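Local coordinates for (S)-ureidoglycine aminohydrolase (Escherichia coli, PDB 1RC6), which catalyses the manganese-dependent, stereospecific hydrolysis of (S)-ureidoglycine to (S)-ureidoglycolate and ammonia in the anaerobic use of allantoin as a nitrogen source, at residues P40-C45 and N69-Q74; I88-I92 and D126-F130; T93-E97 and L109-S115; A96-F101 and W145-G149. Residue numbers count along the deposited sequence, not the author numbering.

Contact 1 of 4, residues P40-C45 and N69-Q74; sequences PGFENC and NGGNQQ
Gly41, Asn72 and Gly71 bury the most surface where 40-45 runs antiparallel to 69-74. Gly41 sits at phi/psi 101/-23, a conformation that calls for glycine; a CB here would also clash with Asn72 ND2. Its O accepts a CA-H...O contact from Asn72 CA at 3.4 Å, and its CA lies 3.8 Å from Gln74 OE1. Asn72, chi1 t, sets ND2 over one face of the Phe42 ring (chi1 m), 3.3 Å from CE1, while its OD1 is hydrogen-bonded to Gly75 N. Gly71 is extended at 157/-158, again glycine territory, and forms a hydrogen-bonded pair with Glu43: Glu43 N to Gly71 O and Gly71 N to Glu43 O, both 3.1 Å. Next to it the chains close to 4.2 Å between Asn44 CA and Gly70 CA, and Gly70 CA touches Glu43 O and Asn44 O at 3.0 Å each. Phe42 and Asn72 both lean on Phe119 of strand 118-121. Such a short antiparallel pairing, with corners at the Asn44/Gly70 end, is a peripheral edge of the N-terminal cupin beta-barrel.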
loop_
_atom_site.group_PDB
_atom_site.type_symbol
_atom_site.label_atom_id
_atom_site.label_comp_id
_atom_site.label_asym_id
_atom_site.label_seq_id
_atom_site.Cartn_x
_atom_site.Cartn_y
_atom_site.Cartn_z
ATOM N N PRO A 40 -14.237 7.424 11.565
ATOM C CA PRO A 40 -14.074 8.618 12.403
ATOM C C PRO A 40 -12.660 9.220 12.279
ATOM O O PRO A 40 -11.652 8.506 12.267
ATOM C CB PRO A 40 -14.391 8.103 13.811
ATOM C CG PRO A 40 -14.079 6.634 13.730
ATOM C CD PRO A 40 -14.611 6.249 12.370
ATOM N N GLY A 41 -12.605 10.543 12.165
ATOM C CA GLY A 41 -11.342 11.231 12.012
ATOM C C GLY A 41 -11.081 11.612 10.564
ATOM O O GLY A 41 -10.304 12.519 10.284
ATOM N N PHE A 42 -11.709 10.920 9.626
ATOM C CA PHE A 42 -11.486 11.248 8.227
ATOM C C PHE A 42 -12.572 12.216 7.750
ATOM O O PHE A 42 -13.758 11.885 7.745
ATOM C CB PHE A 42 -11.452 9.970 7.379
ATOM C CG PHE A 42 -10.259 9.068 7.675
ATOM C CD1 PHE A 42 -10.160 8.382 8.897
ATOM C CD2 PHE A 42 -9.230 8.913 6.741
ATOM C CE1 PHE A 42 -9.051 7.552 9.179
ATOM C CE2 PHE A 42 -8.114 8.090 7.006
ATOM C CZ PHE A 42 -8.024 7.404 8.232
ATOM N N GLU A 43 -12.155 13.425 7.378
ATOM C CA GLU A 43 -13.082 14.453 6.926
ATOM C C GLU A 43 -12.881 14.789 5.463
ATOM O O GLU A 43 -11.764 14.736 4.951
ATOM C CB GLU A 43 -12.890 15.729 7.733
ATOM C CG GLU A 43 -12.877 15.537 9.226
ATOM C CD GLU A 43 -14.227 15.159 9.762
ATOM O OE1 GLU A 43 -14.349 14.993 10.996
ATOM O OE2 GLU A 43 -15.166 15.034 8.946
ATOM N N ASN A 44 -13.976 15.141 4.801
ATOM C CA ASN A 44 -13.951 15.533 3.397
ATOM C C ASN A 44 -13.087 14.662 2.483
ATOM O O ASN A 44 -12.230 15.176 1.750
ATOM C CB ASN A 44 -13.492 16.981 3.305
ATOM C CG ASN A 44 -14.244 17.874 4.254
ATOM O OD1 ASN A 44 -15.469 17.860 4.285
ATOM N ND2 ASN A 44 -13.516 18.661 5.038
ATOM N N CYS A 45 -13.334 13.355 2.506
ATOM C CA CYS A 45 -12.574 12.415 1.687
ATOM C C CYS A 45 -13.279 11.068 1.686
ATOM O O CYS A 45 -13.993 10.744 2.633
ATOM C CB CYS A 45 -11.181 12.211 2.277
ATOM S SG CYS A 45 -11.251 11.345 3.874
ATOM N N ASN A 69 -9.525 19.934 1.694
ATOM C CA ASN A 69 -9.425 19.865 3.145
ATOM C C ASN A 69 -9.663 18.465 3.665
ATOM O O ASN A 69 -9.924 18.266 4.852
ATOM C CB ASN A 69 -10.411 20.819 3.804
ATOM C CG ASN A 69 -10.054 22.262 3.570
ATOM O OD1 ASN A 69 -10.459 22.856 2.569
ATOM N ND2 ASN A 69 -9.267 22.835 4.484
ATOM N N GLY A 70 -9.573 17.495 2.766
ATOM C CA GLY A 70 -9.779 16.121 3.159
ATOM C C GLY A 70 -8.508 15.580 3.776
ATOM O O GLY A 70 -7.403 15.908 3.335
ATOM N N GLY A 71 -8.665 14.757 4.804
ATOM C CA GLY A 71 -7.521 14.182 5.465
ATOM C C GLY A 71 -7.925 13.795 6.865
ATOM O O GLY A 71 -9.116 13.602 7.151
ATOM N N ASN A 72 -6.940 13.679 7.745
ATOM C CA ASN A 72 -7.208 13.320 9.122
ATOM C C ASN A 72 -6.357 14.196 10.004
ATOM O O ASN A 72 -5.132 14.074 10.041
ATOM C CB ASN A 72 -6.880 11.847 9.357
ATOM C CG ASN A 72 -7.318 11.369 10.721
ATOM O OD1 ASN A 72 -6.928 11.931 11.746
ATOM N ND2 ASN A 72 -8.132 10.319 10.742
ATOM N N GLN A 73 -7.024 15.096 10.705
ATOM C CA GLN A 73 -6.367 16.034 11.591
ATOM C C GLN A 73 -6.363 15.503 13.014
ATOM O O GLN A 73 -5.743 16.067 13.899
ATOM C CB GLN A 73 -7.104 17.364 11.532
ATOM C CG GLN A 73 -7.189 17.948 10.133
ATOM C CD GLN A 73 -5.905 18.620 9.708
ATOM O OE1 GLN A 73 -4.828 18.034 9.790
ATOM N NE2 GLN A 73 -6.011 19.857 9.243
ATOM N N GLN A 74 -7.056 14.399 13.226
ATOM C CA GLN A 74 -7.147 13.807 14.541
ATOM C C GLN A 74 -5.947 12.969 14.936
ATOM O O GLN A 74 -5.635 12.862 16.110
ATOM C CB GLN A 74 -8.400 12.956 14.620
ATOM C CG GLN A 74 -8.507 12.106 15.864
ATOM C CD GLN A 74 -9.808 11.324 15.894
ATOM O OE1 GLN A 74 -10.891 11.904 15.765
ATOM N NE2 GLN A 74 -9.712 10.005 16.060
#

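Contact 2 of 4, residues I88-I92 and D126-F130; sequences ISGNI and DSQIF
Gln128 O accepts two backbone hydrogen bonds, from Ile88 N at 2.9 Å and a weak one from Ser89 N at 3.3 Å, and Gln128 N returns one to Ser89 O at 2.9 Å. Ser89 and Gln128 are thus an antiparallel hydrogen-bonded pair, CA-CA 5.3 Å, with an extra residue, Ile88, inserted opposite Gln128. Ile88 has turned to phi/psi -69/-37, whereas Ser89 is fully extended at -171/153. Beyond the pair the chain swings away through Gly90 (96/-155), where a CB would clash with Ser127 OG. That hydroxyl, held by chi1 m, replaces a backbone partner: Asn91 N donates to Ser127 OG at 3.0 Å, and Ser127 OG is also hydrogen-bonded to Asn121 OD1. Packing extends to both sides. Ile88 (m, t) buries the largest area, laying CG2 3.3 Å from Gln128 NE2 and CD1 3.9 Å from Phe130 CB; Tyr205 of strand 202-208 touches both Ile88 and Gln128. Ile92 CG2 meets Ser127 CB and Ile129 CD1, each at 3.8 Å, among Leu66, Leu85 and Val87. Strand 81-89 therefore ends in a classic beta bulge against strand 127-135; the chain turns at Ile88 and passes through Gly90 into strand 91-96, on the other sheet of the cupin barrel.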
loop_
_atom_site.group_PDB
_atom_site.type_symbol
_atom_site.label_atom_id
_atom_site.label_comp_id
_atom_site.label_asym_id
_atom_site.label_seq_id
_atom_site.Cartn_x
_atom_site.Cartn_y
_atom_site.Cartn_z
ATOM N N ILE A 88 -0.316 8.663 -3.849
ATOM C CA ILE A 88 -0.513 8.094 -5.164
ATOM C C ILE A 88 -0.506 9.221 -6.199
ATOM O O ILE A 88 0.017 9.061 -7.302
ATOM C CB ILE A 88 -1.849 7.318 -5.206
ATOM C CG1 ILE A 88 -1.769 6.119 -4.255
ATOM C CG2 ILE A 88 -2.152 6.863 -6.618
ATOM C CD1 ILE A 88 -3.100 5.467 -3.973
ATOM N N SER A 89 -1.069 10.364 -5.832
ATOM C CA SER A 89 -1.120 11.505 -6.732
ATOM C C SER A 89 -1.604 12.753 -5.992
ATOM O O SER A 89 -2.329 12.655 -4.997
ATOM C CB SER A 89 -2.080 11.221 -7.868
ATOM O OG SER A 89 -3.405 11.262 -7.375
ATOM N N GLY A 90 -1.198 13.923 -6.481
ATOM C CA GLY A 90 -1.614 15.159 -5.854
ATOM C C GLY A 90 -0.581 15.673 -4.888
ATOM O O GLY A 90 0.599 15.369 -5.016
ATOM N N ASN A 91 -1.034 16.449 -3.911
ATOM C CA ASN A 91 -0.138 17.021 -2.919
ATOM C C ASN A 91 -0.834 17.132 -1.603
ATOM O O ASN A 91 -1.940 17.669 -1.529
ATOM C CB ASN A 91 0.324 18.417 -3.337
ATOM C CG ASN A 91 1.405 18.373 -4.373
ATOM O OD1 ASN A 91 1.135 18.106 -5.540
ATOM N ND2 ASN A 91 2.651 18.615 -3.952
ATOM N N ILE A 92 -0.173 16.647 -0.561
ATOM C CA ILE A 92 -0.735 16.688 0.774
ATOM C C ILE A 92 0.282 17.242 1.756
ATOM O O ILE A 92 1.446 17.466 1.422
ATOM C CB ILE A 92 -1.146 15.276 1.259
ATOM C CG1 ILE A 92 0.097 14.459 1.587
ATOM C CG2 ILE A 92 -1.937 14.556 0.182
ATOM C CD1 ILE A 92 -0.128 13.511 2.733
ATOM N N ASP A 126 -8.513 16.936 -5.948
ATOM C CA ASP A 126 -8.385 15.778 -5.084
ATOM C C ASP A 126 -6.984 15.187 -5.079
ATOM O O ASP A 126 -6.330 15.084 -6.115
ATOM C CB ASP A 126 -9.391 14.690 -5.487
ATOM C CG ASP A 126 -10.822 15.049 -5.126
ATOM O OD1 ASP A 126 -11.019 15.876 -4.208
ATOM O OD2 ASP A 126 -11.754 14.495 -5.742
ATOM N N SER A 127 -6.525 14.809 -3.895
ATOM C CA SER A 127 -5.228 14.189 -3.741
ATOM C C SER A 127 -5.532 12.776 -3.268
ATOM O O SER A 127 -6.328 12.579 -2.354
ATOM C CB SER A 127 -4.394 14.938 -2.706
ATOM O OG SER A 127 -3.982 16.196 -3.211
ATOM N N GLN A 128 -4.913 11.786 -3.900
ATOM C CA GLN A 128 -5.169 10.402 -3.534
ATOM C C GLN A 128 -4.046 9.776 -2.721
ATOM O O GLN A 128 -2.874 9.881 -3.067
ATOM C CB GLN A 128 -5.438 9.588 -4.795
ATOM C CG GLN A 128 -5.620 8.117 -4.553
ATOM C CD GLN A 128 -6.279 7.432 -5.724
ATOM O OE1 GLN A 128 -7.497 7.493 -5.867
ATOM N NE2 GLN A 128 -5.479 6.787 -6.581
ATOM N N ILE A 129 -4.428 9.092 -1.648
ATOM C CA ILE A 129 -3.470 8.474 -0.744
ATOM C C ILE A 129 -3.649 6.963 -0.498
ATOM O O ILE A 129 -4.747 6.415 -0.635
ATOM C CB ILE A 129 -3.505 9.269 0.596
ATOM C CG1 ILE A 129 -2.110 9.783 0.887
ATOM C CG2 ILE A 129 -4.102 8.471 1.720
ATOM C CD1 ILE A 129 -1.658 10.820 -0.137
ATOM N N PHE A 130 -2.549 6.293 -0.162
ATOM C CA PHE A 130 -2.568 4.864 0.159
ATOM C C PHE A 130 -2.116 4.765 1.608
ATOM O O PHE A 130 -1.032 5.227 1.943
ATOM C CB PHE A 130 -1.591 4.078 -0.705
ATOM C CG PHE A 130 -1.443 2.641 -0.282
ATOM C CD1 PHE A 130 -2.498 1.751 -0.426
ATOM C CD2 PHE A 130 -0.275 2.194 0.312
ATOM C CE1 PHE A 130 -2.391 0.442 0.018
ATOM C CE2 PHE A 130 -0.152 0.889 0.763
ATOM C CZ PHE A 130 -1.212 0.008 0.617
#

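Contact 3 of 4, residues T93-E97 and L109-S115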
loop_
_atom_site.group_PDB
_atom_site.type_symbol
_atom_site.label_atom_id
_atom_site.label_comp_id
_atom_site.label_asym_id
_atom_site.label_seq_id
_atom_site.Cartn_x
_atom_site.Cartn_y
_atom_site.Cartn_z
ATOM N N THR A 93 -0.170 17.450 2.982
ATOM C CA THR A 93 0.679 17.965 4.032
ATOM C C THR A 93 0.518 17.032 5.210
ATOM O O THR A 93 -0.528 16.992 5.852
ATOM C CB THR A 93 0.255 19.393 4.433
ATOM O OG1 THR A 93 0.445 20.264 3.318
ATOM C CG2 THR A 93 1.076 19.898 5.611
ATOM N N ALA A 94 1.558 16.269 5.485
ATOM C CA ALA A 94 1.513 15.328 6.588
ATOM C C ALA A 94 2.233 15.899 7.787
ATOM O O ALA A 94 3.102 16.764 7.654
ATOM C CB ALA A 94 2.157 14.019 6.175
ATOM N N LYS A 95 1.871 15.405 8.960
ATOM C CA LYS A 95 2.496 15.853 10.184
ATOM C C LYS A 95 2.660 14.713 11.169
ATOM O O LYS A 95 1.747 13.920 11.381
ATOM C CB LYS A 95 1.678 16.981 10.812
ATOM C CG LYS A 95 1.667 18.259 9.991
ATOM C CD LYS A 95 0.981 19.412 10.726
ATOM C CE LYS A 95 1.201 20.728 9.995
ATOM N NZ LYS A 95 0.767 21.890 10.805
ATOM N N ALA A 96 3.846 14.635 11.759
ATOM C CA ALA A 96 4.171 13.605 12.746
ATOM C C ALA A 96 5.452 13.981 13.488
ATOM O O ALA A 96 6.318 14.672 12.944
ATOM C CB ALA A 96 4.343 12.240 12.067
ATOM N N GLU A 97 5.554 13.515 14.729
ATOM C CA GLU A 97 6.709 13.783 15.568
ATOM C C GLU A 97 7.145 15.253 15.476
ATOM O O GLU A 97 8.327 15.563 15.306
ATOM C CB GLU A 97 7.859 12.848 15.182
ATOM C CG GLU A 97 7.478 11.377 15.270
ATOM C CD GLU A 97 8.669 10.446 15.264
ATOM O OE1 GLU A 97 9.617 10.681 14.495
ATOM O OE2 GLU A 97 8.653 9.459 16.017
ATOM N N LEU A 109 5.570 8.590 3.883
ATOM C CA LEU A 109 5.849 8.845 5.282
ATOM C C LEU A 109 5.576 7.628 6.164
ATOM O O LEU A 109 4.454 7.118 6.208
ATOM C CB LEU A 109 5.012 10.014 5.803
ATOM C CG LEU A 109 5.089 10.176 7.327
ATOM C CD1 LEU A 109 6.510 10.498 7.744
ATOM C CD2 LEU A 109 4.148 11.270 7.777
ATOM N N TYR A 110 6.610 7.177 6.869
ATOM C CA TYR A 110 6.488 6.060 7.796
ATOM C C TYR A 110 6.568 6.594 9.222
ATOM O O TYR A 110 7.368 7.474 9.521
ATOM C CB TYR A 110 7.609 5.029 7.584
ATOM C CG TYR A 110 7.698 4.033 8.727
ATOM C CD1 TYR A 110 8.365 4.354 9.901
ATOM C CD2 TYR A 110 7.006 2.818 8.683
ATOM C CE1 TYR A 110 8.334 3.506 11.010
ATOM C CE2 TYR A 110 6.972 1.964 9.781
ATOM C CZ TYR A 110 7.634 2.318 10.945
ATOM O OH TYR A 110 7.572 1.508 12.052
ATOM N N CYS A 111 5.738 6.061 10.103
ATOM C CA CYS A 111 5.749 6.471 11.500
ATOM C C CYS A 111 5.903 5.273 12.427
ATOM O O CYS A 111 5.133 4.313 12.349
ATOM C CB CYS A 111 4.457 7.198 11.877
ATOM S SG CYS A 111 4.265 8.848 11.172
ATOM N N PRO A 112 6.908 5.311 13.320
ATOM C CA PRO A 112 7.100 4.194 14.246
ATOM C C PRO A 112 5.899 4.170 15.170
ATOM O O PRO A 112 5.091 5.086 15.166
ATOM C CB PRO A 112 8.384 4.569 14.977
ATOM C CG PRO A 112 8.315 6.074 15.001
ATOM C CD PRO A 112 7.897 6.375 13.576
ATOM N N PRO A 113 5.771 3.115 15.978
ATOM C CA PRO A 113 4.661 2.960 16.923
ATOM C C PRO A 113 4.489 4.172 17.816
ATOM O O PRO A 113 5.466 4.735 18.294
ATOM C CB PRO A 113 5.062 1.741 17.733
ATOM C CG PRO A 113 5.879 0.963 16.776
ATOM C CD PRO A 113 6.723 2.001 16.105
ATOM N N GLY A 114 3.243 4.571 18.033
ATOM C CA GLY A 114 2.967 5.701 18.899
ATOM C C GLY A 114 2.912 7.069 18.252
ATOM O O GLY A 114 2.081 7.899 18.638
ATOM N N SER A 115 3.786 7.323 17.280
ATOM C CA SER A 115 3.800 8.619 16.626
ATOM C C SER A 115 2.629 8.842 15.688
ATOM O O SER A 115 2.737 8.601 14.492
ATOM C CB SER A 115 5.105 8.818 15.864
ATOM O OG SER A 115 6.200 8.864 16.753
#
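Ala96 lays its methyl against the sulfur of Cys111, CB to SG 3.5 Å, and reaches Leu109 more loosely, CB to CD2 4.4 Å. Two residues back, Ala94 points the same way and its CB meets Leu109 CD2 at 3.8 Å, so the leucine end rests against both alanines. The small side chains suit the spacing: strands 93-96 and 109-111 run nearly parallel, at 20°, with axes 9.0 Å apart at closest approach. That is too far for backbone bonding, so the two meet through side chains, as layers of a beta sandwich do. Past the strand ends the contact turns polar. Pro112 to Ser115 form a type II turn, with Gly114 at phi/psi 90/-38 in the position that suits glycine, and the turn brings Ser115 back so that its OG donates a short 2.6 Å hydrogen bond to Glu97 OE2. The same oxygen lies 3.6 Å from Pro112 CG. Each strand keeps its own sheet: Ala94 bonds through its backbone to Phe101 and Lys95 to Thr118 in the three-stranded sheet, while Leu109 pairs with Leu85 and Tyr110 with Val147 in the six-stranded one. Leu146, just before strand 147-150, packs on Leu109 and Glu97. The contact itself joins strands 91-96 and 107-111, facing each other across the interior of the N-terminal cupin barrel.

Contact 4 of 4, residues A96-F101 and W145-G149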
loop_
_atom_site.group_PDB
_atom_site.type_symbol
_atom_site.label_atom_id
_atom_site.label_comp_id
_atom_site.label_asym_id
_atom_site.label_seq_id
_atom_site.Cartn_x
_atom_site.Cartn_y
_atom_site.Cartn_z
ATOM N N ALA A 96 3.846 14.635 11.759
ATOM C CA ALA A 96 4.171 13.605 12.746
ATOM C C ALA A 96 5.452 13.981 13.488
ATOM O O ALA A 96 6.318 14.672 12.944
ATOM C CB ALA A 96 4.343 12.240 12.067
ATOM N N GLU A 97 5.554 13.515 14.729
ATOM C CA GLU A 97 6.709 13.783 15.568
ATOM C C GLU A 97 7.145 15.253 15.476
ATOM O O GLU A 97 8.327 15.563 15.306
ATOM C CB GLU A 97 7.859 12.848 15.182
ATOM C CG GLU A 97 7.478 11.377 15.270
ATOM C CD GLU A 97 8.669 10.446 15.264
ATOM O OE1 GLU A 97 9.617 10.681 14.495
ATOM O OE2 GLU A 97 8.653 9.459 16.017
ATOM N N GLY A 98 6.166 16.148 15.572
ATOM C CA GLY A 98 6.439 17.567 15.530
ATOM C C GLY A 98 6.929 18.143 14.224
ATOM O O GLY A 98 7.114 19.354 14.139
ATOM N N LYS A 99 7.149 17.323 13.204
ATOM C CA LYS A 99 7.628 17.869 11.938
ATOM C C LYS A 99 6.492 17.989 10.940
ATOM O O LYS A 99 5.369 17.571 11.213
ATOM C CB LYS A 99 8.728 16.988 11.358
ATOM C CG LYS A 99 9.818 16.627 12.345
ATOM C CD LYS A 99 10.783 15.645 11.723
ATOM C CE LYS A 99 11.578 14.895 12.778
ATOM N NZ LYS A 99 12.400 13.812 12.145
ATOM N N THR A 100 6.792 18.567 9.781
ATOM C CA THR A 100 5.807 18.753 8.716
ATOM C C THR A 100 6.417 18.300 7.404
ATOM O O THR A 100 7.580 18.564 7.146
ATOM C CB THR A 100 5.399 20.237 8.560
ATOM O OG1 THR A 100 4.598 20.636 9.676
ATOM C CG2 THR A 100 4.600 20.441 7.284
ATOM N N PHE A 101 5.636 17.623 6.569
ATOM C CA PHE A 101 6.148 17.159 5.291
ATOM C C PHE A 101 5.211 17.536 4.152
ATOM O O PHE A 101 4.003 17.322 4.233
ATOM C CB PHE A 101 6.341 15.643 5.322
ATOM C CG PHE A 101 7.104 15.152 6.523
ATOM C CD1 PHE A 101 6.464 14.963 7.737
ATOM C CD2 PHE A 101 8.471 14.897 6.439
ATOM C CE1 PHE A 101 7.174 14.520 8.862
ATOM C CE2 PHE A 101 9.189 14.463 7.541
ATOM C CZ PHE A 101 8.536 14.273 8.762
ATOM N N TRP A 145 12.121 4.051 13.297
ATOM C CA TRP A 145 12.064 5.504 13.374
ATOM C C TRP A 145 11.387 6.136 12.157
ATOM O O TRP A 145 11.306 5.534 11.084
ATOM C CB TRP A 145 13.471 6.075 13.535
ATOM C CG TRP A 145 14.389 5.683 12.440
ATOM C CD1 TRP A 145 14.568 6.319 11.242
ATOM C CD2 TRP A 145 15.238 4.527 12.419
ATOM N NE1 TRP A 145 15.482 5.630 10.474
ATOM C CE2 TRP A 145 15.911 4.527 11.171
ATOM C CE3 TRP A 145 15.492 3.492 13.334
ATOM C CZ2 TRP A 145 16.834 3.527 10.811
ATOM C CZ3 TRP A 145 16.406 2.499 12.982
ATOM C CH2 TRP A 145 17.069 2.525 11.725
ATOM N N LEU A 146 10.905 7.360 12.350
ATOM C CA LEU A 146 10.226 8.105 11.304
ATOM C C LEU A 146 11.081 8.151 10.052
ATOM O O LEU A 146 12.275 8.411 10.117
ATOM C CB LEU A 146 9.940 9.524 11.813
ATOM C CG LEU A 146 9.467 10.748 11.001
ATOM C CD1 LEU A 146 9.579 10.547 9.508
ATOM C CD2 LEU A 146 8.054 11.061 11.392
ATOM N N VAL A 147 10.466 7.870 8.914
ATOM C CA VAL A 147 11.162 7.934 7.638
ATOM C C VAL A 147 10.218 8.621 6.662
ATOM O O VAL A 147 9.021 8.355 6.663
ATOM C CB VAL A 147 11.507 6.541 7.098
ATOM C CG1 VAL A 147 12.218 6.666 5.761
ATOM C CG2 VAL A 147 12.373 5.811 8.090
ATOM N N SER A 148 10.755 9.514 5.841
ATOM C CA SER A 148 9.940 10.226 4.873
ATOM C C SER A 148 10.770 10.625 3.653
ATOM O O SER A 148 11.973 10.821 3.754
ATOM C CB SER A 148 9.328 11.458 5.533
ATOM O OG SER A 148 8.455 12.124 4.636
ATOM N N GLY A 149 10.131 10.729 2.499
ATOM C CA GLY A 149 10.848 11.099 1.293
ATOM C C GLY A 149 9.968 10.935 0.068
ATOM O O GLY A 149 8.732 10.925 0.173
#
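Leu146 has chi1 t and chi2 at -13°, between the usual wells, and gives up more surface than any other residue here. CD1 approaches Phe101 CZ at 3.9 Å, while CD2 lies between Ala96 CB, at 4.0 Å, and the Phe101 ring. Glu97 (m, t) carries OE1 to 2.9 Å from Leu146 CB, closer than normal van der Waals contact, while its OE2 is hydrogen-bonded to Ser115 OG. Lys99, with chi1 m and the rest of its chain extended, brings NZ to 4.4 Å from Leu146 CG. The residues contacting Leu146 are gathered by a beta hairpin: Ala96 to Lys99 is a type I' turn, with Glu97 and Gly98 both at positive phi, closed by Lys99 N to Ala96 O at 2.8 Å. It joins strands 91-96 and 99-104 of one cupin sheet, and 147-150 is the outermost strand of the facing sheet. No hydrogen bond crosses between the segments. Phe101, chi1 m, points its CA-CB bond toward this edge strand and has CD2 3.3 Å from Ser148 OG. Ser148, chi1 t, has its hydroxyl bonded to Tyr108 O in the adjacent strand 107-111.

Overall arrangement
Contacts 2, 3 and 4 describe one cupin barrel from different places. Contacts 3 and 4 share Ala96 and Glu97, with centres about 5 Å apart, and are tied by Tyr110 N to Val147 O at 2.7 Å and Ala94 O to Phe101 N at 2.9 Å. Contact 2 feeds into contact 3 along strand 91-96, their centres about 17 Å apart; contact 3 is nested within the loop that contact 2 closes. Contact 1 precedes them in the chain, about 13 Å from contact 2 between centres, without touching it. Contact 2 alone approaches the probable active site: the Phe130 side chain is about 10 Å from those of His202 and Tyr249, probably a Mn(2+) ligand and a substrate-binding residue.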